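Local coordinates for protein peptidase (Pseudomonas aeruginosa, PDB 5LOX) that probably hydrolyses peptide bonds as an Ntn-type peptidase of the Anbu complex, an ancestral relative of the proteasome beta subunits that assembles into a helical array, at residues S108-V113 against L124-P129. The protein carries 3 engineered substitutions. Numbering follows the deposited sequence.
Sequences SCSFMV and LYSIYP. Engineered in segment 108-113: Met-112 (natural residue Leu).
Phe-111 and Ile-127 face each other as an antiparallel hydrogen-bonded pair, with Ile-127 N to Phe-111 O at 2.8 Å and a return bond from Phe-111 N to Ile-127 O at 3.2 Å. Two residues along, Val-113 and Tyr-125 repeat the pattern; Tyr-125 N reaches Val-113 O at 2.7 Å, and that oxygen also lies at the edge of the tyrosine ring. The buried face is packed through Ile-127: its CG1 lies beside its own backbone N (chi1 -54°), bringing CD1 4.1 Å from Val-113 CG2 and 4.2 Å from Phe-111 CB. Beta-branched valine and isoleucine suit extended strands, and with the aromatic rings they give this face an apolar surface for helix 79-97. Met-112, an engineered residue modelled as selenomethionine, and Ser-126 form the non-hydrogen-bonded pair of the other face, against strands 2-8 and 142-146. Their CA atoms lie 4.3 Å apart, a close spacing that suits the small Ser-126 side chain, which also touches Leu-143. Beyond Ile-127 the pairing loosens toward solvent: Pro-129, lacking an amide hydrogen, cannot donate a backbone bond and merely brings CD to 4.0 Å from Ser-110 CB. The Ser-108 hydroxyl is hydrogen-bonded to Asp-106. Four backbone bonds thus satisfy the amides and carbonyls of Phe-111, Val-113, Tyr-125 and Ile-127, while apolar side chains join one sheet of the proteasome-like alpha-beta-beta-alpha sandwich to its helical layer.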
loop_
_atom_site.group_PDB
_atom_site.type_symbol
_atom_site.label_atom_id
_atom_site.label_comp_id
_atom_site.label_asym_id
_atom_site.label_seq_id
_atom_site.Cartn_x
_atom_site.Cartn_y
_atom_site.Cartn_z
ATOM N N SER A 108 10.206 -96.706 16.462
ATOM C CA SER A 108 9.480 -97.845 17.045
ATOM C C SER A 108 8.698 -98.592 16.002
ATOM O O SER A 108 8.280 -98.012 14.992
ATOM C CB SER A 108 8.531 -97.375 18.143
ATOM O OG SER A 108 7.682 -96.363 17.643
ATOM N N CYS A 109 8.496 -99.874 16.254
ATOM C CA CYS A 109 7.571 -100.637 15.442
ATOM C C CYS A 109 6.942 -101.766 16.223
ATOM O O CYS A 109 7.450 -102.184 17.260
ATOM C CB CYS A 109 8.268 -101.183 14.175
ATOM S SG CYS A 109 9.672 -102.225 14.547
ATOM N N SER A 110 5.915 -102.339 15.610
ATOM C CA SER A 110 5.135 -103.408 16.181
ATOM C C SER A 110 5.029 -104.575 15.236
ATOM O O SER A 110 5.258 -104.453 14.038
ATOM C CB SER A 110 3.765 -102.855 16.511
ATOM O OG SER A 110 3.409 -101.896 15.546
ATOM N N PHE A 111 4.686 -105.729 15.790
ATOM C CA PHE A 111 4.696 -106.979 15.040
ATOM C C PHE A 111 3.549 -107.861 15.437
ATOM O O PHE A 111 3.071 -107.778 16.551
ATOM C CB PHE A 111 5.958 -107.755 15.369
ATOM C CG PHE A 111 7.217 -107.079 14.969
ATOM C CD1 PHE A 111 7.764 -107.311 13.728
ATOM C CD2 PHE A 111 7.871 -106.240 15.836
ATOM C CE1 PHE A 111 8.943 -106.708 13.348
ATOM C CE2 PHE A 111 9.056 -105.639 15.479
ATOM C CZ PHE A 111 9.597 -105.872 14.230
HETATM N N MSE A 112 3.143 -108.760 14.545
HETATM C CA MSE A 112 2.344 -109.947 14.956
HETATM C C MSE A 112 3.120 -111.183 14.611
HETATM O O MSE A 112 3.813 -111.227 13.606
HETATM C CB MSE A 112 0.937 -110.028 14.369
HETATM C CG MSE A 112 0.272 -108.738 14.779
HETATM SE SE MSE A 112 -1.657 -108.876 14.671
HETATM C CE MSE A 112 -1.804 -108.188 12.847
ATOM N N VAL A 113 3.061 -112.155 15.509
ATOM C CA VAL A 113 3.744 -113.400 15.343
ATOM C C VAL A 113 2.713 -114.469 15.605
ATOM O O VAL A 113 2.158 -114.537 16.677
ATOM C CB VAL A 113 4.879 -113.562 16.354
ATOM C CG1 VAL A 113 5.562 -114.903 16.152
ATOM C CG2 VAL A 113 5.878 -112.429 16.201
ATOM N N LEU A 124 -1.263 -117.020 18.297
ATOM C CA LEU A 124 -1.105 -115.712 17.659
ATOM C C LEU A 124 -0.838 -114.672 18.711
ATOM O O LEU A 124 -1.624 -114.506 19.646
ATOM C CB LEU A 124 -2.376 -115.331 16.888
ATOM C CG LEU A 124 -2.478 -113.917 16.353
ATOM C CD1 LEU A 124 -1.380 -113.684 15.353
ATOM C CD2 LEU A 124 -3.822 -113.688 15.676
ATOM N N TYR A 125 0.235 -113.920 18.540
ATOM C CA TYR A 125 0.575 -112.837 19.471
ATOM C C TYR A 125 0.699 -111.516 18.738
ATOM O O TYR A 125 0.947 -111.479 17.524
ATOM C CB TYR A 125 1.891 -113.150 20.174
ATOM C CG TYR A 125 1.847 -114.375 21.031
ATOM C CD1 TYR A 125 1.875 -115.640 20.435
ATOM C CD2 TYR A 125 1.776 -114.289 22.425
ATOM C CE1 TYR A 125 1.827 -116.788 21.203
ATOM C CE2 TYR A 125 1.733 -115.425 23.209
ATOM C CZ TYR A 125 1.757 -116.672 22.605
ATOM O OH TYR A 125 1.730 -117.854 23.330
ATOM N N SER A 126 0.575 -110.430 19.484
ATOM C CA SER A 126 0.903 -109.103 18.967
ATOM C C SER A 126 1.920 -108.455 19.891
ATOM O O SER A 126 1.742 -108.461 21.096
ATOM C CB SER A 126 -0.350 -108.255 18.875
ATOM O OG SER A 126 -0.020 -106.881 18.757
ATOM N N ILE A 127 2.983 -107.912 19.322
ATOM C CA ILE A 127 4.022 -107.235 20.086
ATOM C C ILE A 127 3.832 -105.741 19.933
ATOM O O ILE A 127 3.699 -105.234 18.838
ATOM C CB ILE A 127 5.429 -107.594 19.589
ATOM C CG1 ILE A 127 5.619 -109.117 19.562
ATOM C CG2 ILE A 127 6.490 -106.961 20.482
ATOM C CD1 ILE A 127 6.932 -109.579 18.969
ATOM N N TYR A 128 3.855 -105.027 21.043
ATOM C CA TYR A 128 3.655 -103.587 21.023
ATOM C C TYR A 128 4.966 -102.842 20.788
ATOM O O TYR A 128 6.061 -103.435 20.896
ATOM C CB TYR A 128 3.045 -103.143 22.345
ATOM C CG TYR A 128 1.613 -103.574 22.517
ATOM C CD1 TYR A 128 0.702 -103.484 21.458
ATOM C CD2 TYR A 128 1.161 -104.048 23.760
ATOM C CE1 TYR A 128 -0.607 -103.865 21.614
ATOM C CE2 TYR A 128 -0.160 -104.426 23.929
ATOM C CZ TYR A 128 -1.036 -104.332 22.843
ATOM O OH TYR A 128 -2.352 -104.711 22.995
ATOM N N PRO A 129 4.871 -101.528 20.479
ATOM C CA PRO A 129 6.080 -100.705 20.348
ATOM C C PRO A 129 7.091 -100.853 21.472
ATOM O O PRO A 129 8.308 -100.907 21.169
ATOM C CB PRO A 129 5.533 -99.301 20.315
ATOM C CG PRO A 129 4.247 -99.469 19.575
ATOM C CD PRO A 129 3.688 -100.803 19.986
#